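Local coordinates for protein DNA polymerase III subunit beta (Helicobacter pylori 26695, PDB 4S3I) that serves as the ring-shaped beta sliding clamp of DNA replication, tethering DNA polymerases and other proteins to DNA and making them processive, at residues Ile280-Glu292 with Ser305-His319. Sequence-based numbering, arbitrary orientation.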
loop_
_atom_site.group_PDB
_atom_site.type_symbol
_atom_site.label_atom_id
_atom_site.label_comp_id
_atom_site.label_asym_id
_atom_site.label_seq_id
_atom_site.Cartn_x
_atom_site.Cartn_y
_atom_site.Cartn_z
ATOM N N ILE A 280 6.499 -10.951 -25.965
ATOM C CA ILE A 280 6.151 -10.039 -27.038
ATOM C C ILE A 280 7.009 -10.320 -28.266
ATOM O O ILE A 280 8.214 -10.555 -28.150
ATOM C CB ILE A 280 6.378 -8.578 -26.571
ATOM C CG1 ILE A 280 5.252 -8.138 -25.628
ATOM C CG2 ILE A 280 6.472 -7.616 -27.753
ATOM C CD1 ILE A 280 5.533 -6.803 -24.945
ATOM N N LYS A 281 6.389 -10.311 -29.440
ATOM C CA LYS A 281 7.145 -10.353 -30.686
ATOM C C LYS A 281 7.455 -8.933 -31.164
ATOM O O LYS A 281 6.537 -8.158 -31.496
ATOM C CB LYS A 281 6.355 -11.105 -31.756
ATOM C CG LYS A 281 7.037 -11.178 -33.113
ATOM C CD LYS A 281 6.157 -11.963 -34.084
ATOM C CE LYS A 281 6.719 -11.949 -35.493
ATOM N NZ LYS A 281 5.803 -12.667 -36.433
ATOM N N LEU A 282 8.740 -8.587 -31.180
ATOM C CA LEU A 282 9.201 -7.282 -31.653
ATOM C C LEU A 282 9.641 -7.388 -33.113
ATOM O O LEU A 282 10.457 -8.243 -33.464
ATOM C CB LEU A 282 10.387 -6.805 -30.810
ATOM C CG LEU A 282 11.164 -5.589 -31.330
ATOM C CD1 LEU A 282 10.276 -4.348 -31.285
ATOM C CD2 LEU A 282 12.469 -5.348 -30.541
ATOM N N THR A 283 9.107 -6.524 -33.964
ATOM C CA THR A 283 9.513 -6.531 -35.363
ATOM C C THR A 283 10.130 -5.202 -35.716
ATOM O O THR A 283 9.460 -4.171 -35.670
ATOM C CB THR A 283 8.338 -6.773 -36.315
ATOM O OG1 THR A 283 7.728 -8.044 -36.039
ATOM C CG2 THR A 283 8.837 -6.742 -37.763
ATOM N N LEU A 284 11.409 -5.222 -36.076
ATOM C CA LEU A 284 12.094 -3.996 -36.470
ATOM C C LEU A 284 12.169 -3.872 -37.994
ATOM O O LEU A 284 12.594 -4.808 -38.682
ATOM C CB LEU A 284 13.489 -3.949 -35.857
ATOM C CG LEU A 284 13.477 -3.782 -34.342
ATOM C CD1 LEU A 284 14.881 -3.866 -33.799
ATOM C CD2 LEU A 284 12.853 -2.440 -33.985
ATOM N N GLU A 285 11.729 -2.723 -38.504
ATOM C CA GLU A 285 11.845 -2.383 -39.921
ATOM C C GLU A 285 12.609 -1.091 -40.007
ATOM O O GLU A 285 12.968 -0.516 -38.973
ATOM C CB GLU A 285 10.467 -2.207 -40.565
ATOM C CG GLU A 285 9.802 -3.503 -40.975
ATOM C CD GLU A 285 8.339 -3.313 -41.377
ATOM O OE1 GLU A 285 7.859 -2.153 -41.390
ATOM O OE2 GLU A 285 7.670 -4.330 -41.670
ATOM N N LYS A 286 12.836 -0.603 -41.226
ATOM C CA LYS A 286 13.692 0.566 -41.382
ATOM C C LYS A 286 13.153 1.796 -40.658
ATOM O O LYS A 286 13.905 2.521 -40.002
ATOM C CB LYS A 286 13.958 0.885 -42.854
ATOM C CG LYS A 286 14.902 2.070 -43.019
ATOM C CD LYS A 286 15.274 2.339 -44.467
ATOM C CE LYS A 286 15.781 3.764 -44.622
ATOM N NZ LYS A 286 14.780 4.752 -44.117
ATOM N N ASN A 287 11.848 2.023 -40.749
ATOM C CA ASN A 287 11.265 3.193 -40.100
ATOM C C ASN A 287 10.083 2.852 -39.209
ATOM O O ASN A 287 9.221 3.694 -38.978
ATOM C CB ASN A 287 10.837 4.244 -41.131
ATOM C CG ASN A 287 12.009 4.840 -41.867
ATOM O OD1 ASN A 287 12.326 4.414 -42.979
ATOM N ND2 ASN A 287 12.674 5.830 -41.249
ATOM N N ASN A 288 10.052 1.625 -38.699
ATOM C CA ASN A 288 8.951 1.201 -37.839
ATOM C C ASN A 288 9.351 0.125 -36.836
ATOM O O ASN A 288 10.188 -0.735 -37.120
ATOM C CB ASN A 288 7.770 0.696 -38.688
ATOM C CG ASN A 288 6.754 1.787 -38.984
ATOM O OD1 ASN A 288 6.859 2.507 -39.986
ATOM N ND2 ASN A 288 5.763 1.916 -38.109
ATOM N N ALA A 289 8.745 0.177 -35.657
ATOM C CA ALA A 289 8.918 -0.884 -34.666
ATOM C C ALA A 289 7.536 -1.406 -34.383
ATOM O O ALA A 289 6.653 -0.624 -34.025
ATOM C CB ALA A 289 9.546 -0.334 -33.384
ATOM N N LEU A 290 7.337 -2.712 -34.559
ATOM C CA LEU A 290 6.024 -3.309 -34.385
ATOM C C LEU A 290 6.064 -4.172 -33.127
ATOM O O LEU A 290 7.038 -4.883 -32.901
ATOM C CB LEU A 290 5.664 -4.206 -35.576
ATOM C CG LEU A 290 5.656 -3.744 -37.042
ATOM C CD1 LEU A 290 4.660 -2.614 -37.276
ATOM C CD2 LEU A 290 7.056 -3.374 -37.601
ATOM N N PHE A 291 4.993 -4.153 -32.343
ATOM C CA PHE A 291 4.942 -4.966 -31.132
ATOM C C PHE A 291 3.672 -5.802 -31.143
ATOM O O PHE A 291 2.586 -5.263 -31.327
ATOM C CB PHE A 291 4.931 -4.075 -29.884
ATOM C CG PHE A 291 6.074 -3.088 -29.805
ATOM C CD1 PHE A 291 7.131 -3.297 -28.922
ATOM C CD2 PHE A 291 6.069 -1.931 -30.579
ATOM C CE1 PHE A 291 8.182 -2.378 -28.826
ATOM C CE2 PHE A 291 7.110 -1.005 -30.495
ATOM C CZ PHE A 291 8.168 -1.222 -29.614
ATOM N N GLU A 292 3.803 -7.113 -30.934
ATOM C CA GLU A 292 2.644 -8.008 -30.907
ATOM C C GLU A 292 2.709 -8.945 -29.713
ATOM O O GLU A 292 3.764 -9.500 -29.415
ATOM C CB GLU A 292 2.574 -8.860 -32.188
ATOM C CG GLU A 292 2.220 -8.094 -33.457
ATOM C CD GLU A 292 2.345 -8.933 -34.725
ATOM O OE1 GLU A 292 3.485 -9.298 -35.090
ATOM O OE2 GLU A 292 1.301 -9.217 -35.355
ATOM N N SER A 305 2.461 -0.122 -32.910
ATOM C CA SER A 305 3.697 0.203 -33.585
ATOM C C SER A 305 4.099 1.640 -33.315
ATOM O O SER A 305 3.298 2.475 -32.884
ATOM C CB SER A 305 3.606 -0.062 -35.092
ATOM O OG SER A 305 2.685 0.813 -35.718
ATOM N N VAL A 306 5.364 1.904 -33.589
ATOM C CA VAL A 306 5.953 3.200 -33.379
ATOM C C VAL A 306 6.784 3.547 -34.627
ATOM O O VAL A 306 7.524 2.707 -35.145
ATOM C CB VAL A 306 6.803 3.148 -32.092
ATOM C CG1 VAL A 306 8.107 3.907 -32.252
ATOM C CG2 VAL A 306 5.989 3.643 -30.904
ATOM N N GLU A 307 6.636 4.769 -35.124
ATOM C CA GLU A 307 7.436 5.213 -36.255
ATOM C C GLU A 307 8.872 5.443 -35.788
ATOM O O GLU A 307 9.097 5.996 -34.705
ATOM C CB GLU A 307 6.870 6.517 -36.807
ATOM C CG GLU A 307 7.616 7.073 -38.006
ATOM C CD GLU A 307 6.954 8.325 -38.574
ATOM O OE1 GLU A 307 5.811 8.644 -38.162
ATOM O OE2 GLU A 307 7.582 8.986 -39.431
ATOM N N ILE A 308 9.841 5.024 -36.593
ATOM C CA ILE A 308 11.249 5.334 -36.329
ATOM C C ILE A 308 11.759 6.343 -37.368
ATOM O O ILE A 308 11.992 5.986 -38.530
ATOM C CB ILE A 308 12.102 4.065 -36.376
ATOM C CG1 ILE A 308 11.533 3.022 -35.415
ATOM C CG2 ILE A 308 13.568 4.373 -36.029
ATOM C CD1 ILE A 308 12.255 1.701 -35.457
ATOM N N GLU A 309 11.918 7.599 -36.956
ATOM C CA GLU A 309 12.253 8.656 -37.906
ATOM C C GLU A 309 13.658 8.519 -38.477
ATOM O O GLU A 309 13.865 8.728 -39.670
ATOM C CB GLU A 309 12.083 10.033 -37.273
ATOM C CG GLU A 309 10.644 10.458 -37.088
ATOM C CD GLU A 309 10.518 11.936 -36.817
ATOM O OE1 GLU A 309 10.326 12.698 -37.792
ATOM O OE2 GLU A 309 10.620 12.337 -35.634
ATOM N N LYS A 310 14.623 8.190 -37.621
ATOM C CA LYS A 310 16.008 7.998 -38.072
ATOM C C LYS A 310 16.213 6.539 -38.458
ATOM O O LYS A 310 16.483 5.689 -37.601
ATOM C CB LYS A 310 17.001 8.405 -36.988
ATOM C CG LYS A 310 18.459 8.497 -37.448
ATOM C CD LYS A 310 19.287 9.259 -36.418
ATOM C CE LYS A 310 20.681 9.588 -36.938
ATOM N NZ LYS A 310 21.431 8.365 -37.345
ATOM N N GLY A 311 16.094 6.264 -39.757
ATOM C CA GLY A 311 16.051 4.909 -40.289
ATOM C C GLY A 311 17.075 3.944 -39.735
ATOM O O GLY A 311 18.253 4.279 -39.594
ATOM N N LEU A 312 16.622 2.736 -39.413
ATOM C CA LEU A 312 17.522 1.701 -38.935
ATOM C C LEU A 312 18.263 1.065 -40.122
ATOM O O LEU A 312 17.698 0.938 -41.211
ATOM C CB LEU A 312 16.729 0.638 -38.171
ATOM C CG LEU A 312 15.896 1.121 -36.980
ATOM C CD1 LEU A 312 15.259 -0.073 -36.265
ATOM C CD2 LEU A 312 16.747 1.949 -36.007
ATOM N N ASP A 313 19.516 0.664 -39.917
ATOM C CA ASP A 313 20.244 -0.074 -40.955
ATOM C C ASP A 313 19.687 -1.496 -41.075
ATOM O O ASP A 313 20.266 -2.460 -40.570
ATOM C CB ASP A 313 21.752 -0.092 -40.675
ATOM C CG ASP A 313 22.541 -0.841 -41.746
ATOM O OD1 ASP A 313 23.582 -1.450 -41.402
ATOM O OD2 ASP A 313 22.120 -0.822 -42.926
ATOM N N ILE A 314 18.553 -1.603 -41.759
ATOM C CA ILE A 314 17.790 -2.841 -41.877
ATOM C C ILE A 314 17.277 -2.946 -43.315
ATOM O O ILE A 314 16.575 -2.050 -43.793
ATOM C CB ILE A 314 16.584 -2.831 -40.902
ATOM C CG1 ILE A 314 17.053 -3.069 -39.466
ATOM C CG2 ILE A 314 15.525 -3.851 -41.315
ATOM C CD1 ILE A 314 16.353 -4.219 -38.760
ATOM N N GLU A 315 17.636 -4.019 -44.010
ATOM C CA GLU A 315 17.223 -4.172 -45.399
ATOM C C GLU A 315 16.027 -5.108 -45.511
ATOM O O GLU A 315 15.517 -5.356 -46.602
ATOM C CB GLU A 315 18.385 -4.666 -46.268
ATOM C CG GLU A 315 18.806 -3.678 -47.354
ATOM C CD GLU A 315 17.688 -3.370 -48.345
ATOM O OE1 GLU A 315 17.064 -2.292 -48.229
ATOM O OE2 GLU A 315 17.438 -4.207 -49.243
ATOM N N LYS A 316 15.585 -5.614 -44.366
ATOM C CA LYS A 316 14.461 -6.540 -44.284
ATOM C C LYS A 316 14.133 -6.749 -42.810
ATOM O O LYS A 316 15.037 -6.799 -41.975
ATOM C CB LYS A 316 14.816 -7.879 -44.930
ATOM C CG LYS A 316 16.032 -8.554 -44.305
ATOM C CD LYS A 316 16.383 -9.854 -45.012
ATOM C CE LYS A 316 17.532 -10.575 -44.319
ATOM N NZ LYS A 316 17.115 -11.194 -43.031
ATOM N N ALA A 317 12.846 -6.883 -42.500
ATOM C CA ALA A 317 12.368 -6.940 -41.112
ATOM C C ALA A 317 13.158 -7.887 -40.191
ATOM O O ALA A 317 13.464 -9.023 -40.559
ATOM C CB ALA A 317 10.875 -7.272 -41.078
ATOM N N PHE A 318 13.498 -7.395 -39.001
ATOM C CA PHE A 318 14.161 -8.205 -37.984
ATOM C C PHE A 318 13.120 -8.575 -36.925
ATOM O O PHE A 318 12.445 -7.698 -36.375
ATOM C CB PHE A 318 15.324 -7.416 -37.374
ATOM C CG PHE A 318 16.104 -8.171 -36.319
ATOM C CD1 PHE A 318 17.043 -9.134 -36.679
ATOM C CD2 PHE A 318 15.923 -7.885 -34.970
ATOM C CE1 PHE A 318 17.774 -9.824 -35.708
ATOM C CE2 PHE A 318 16.649 -8.569 -33.988
ATOM C CZ PHE A 318 17.573 -9.540 -34.359
ATOM N N HIS A 319 12.971 -9.868 -36.655
ATOM C CA HIS A 319 11.989 -10.330 -35.681
ATOM C C HIS A 319 12.674 -10.852 -34.422
ATOM O O HIS A 319 13.593 -11.673 -34.505
ATOM C CB HIS A 319 11.115 -11.426 -36.283
ATOM C CG HIS A 319 10.425 -11.022 -37.550
ATOM N ND1 HIS A 319 9.266 -10.270 -37.561
ATOM C CD2 HIS A 319 10.722 -11.270 -38.845
ATOM C CE1 HIS A 319 8.887 -10.072 -38.810
ATOM N NE2 HIS A 319 9.751 -10.667 -39.609
#
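Thr283 chi1 of -60° puts OG1 beside its own backbone N, and His319 chi1 of -56° swings the imidazole alongside the threonine, so that Thr283 OG1 lies 3.1 Å from His319 ND1, at the ring edge and near its plane; either atom could be the donor of this hydrogen bond. They sit in the four-stranded antiparallel sheet of the clamp's C-terminal domain, where hairpin 280-292 forms the two central strands and segment 305-319 supplies both outer ones, wrapping round the hairpin's turn. Paired backbone bonds join Leu284 to Phe318 on one flank and Ala289 to Val306 on the other.

On the sheet face that carries Leu284 and Ala289, branched aliphatic side chains pack against one another near the turn. Ile308 sends CD1 to within 4.0 Å of Ala289 CB, the short alanine side chain meeting this methyl directly. Leu284 runs roughly perpendicular to Leu312, Leu284 CD2 lying 4.1 Å from Leu312 CD1, and Phe259 packs on both, joining this sheet to the one that contains strand 257-262.

The turn is gripped by polar groups: Leu312 N donates to Lys286 O, and Ile308 N to Asn287 O. Asparagine suits the corner because its amide works both ways: Asn287 OD1 accepts from Lys286 NZ, while Asn287 ND2 donates to Ile308 O at 2.8 Å, with a C=O...N angle of 166° and Ile308 O close to the amide plane of Asn287.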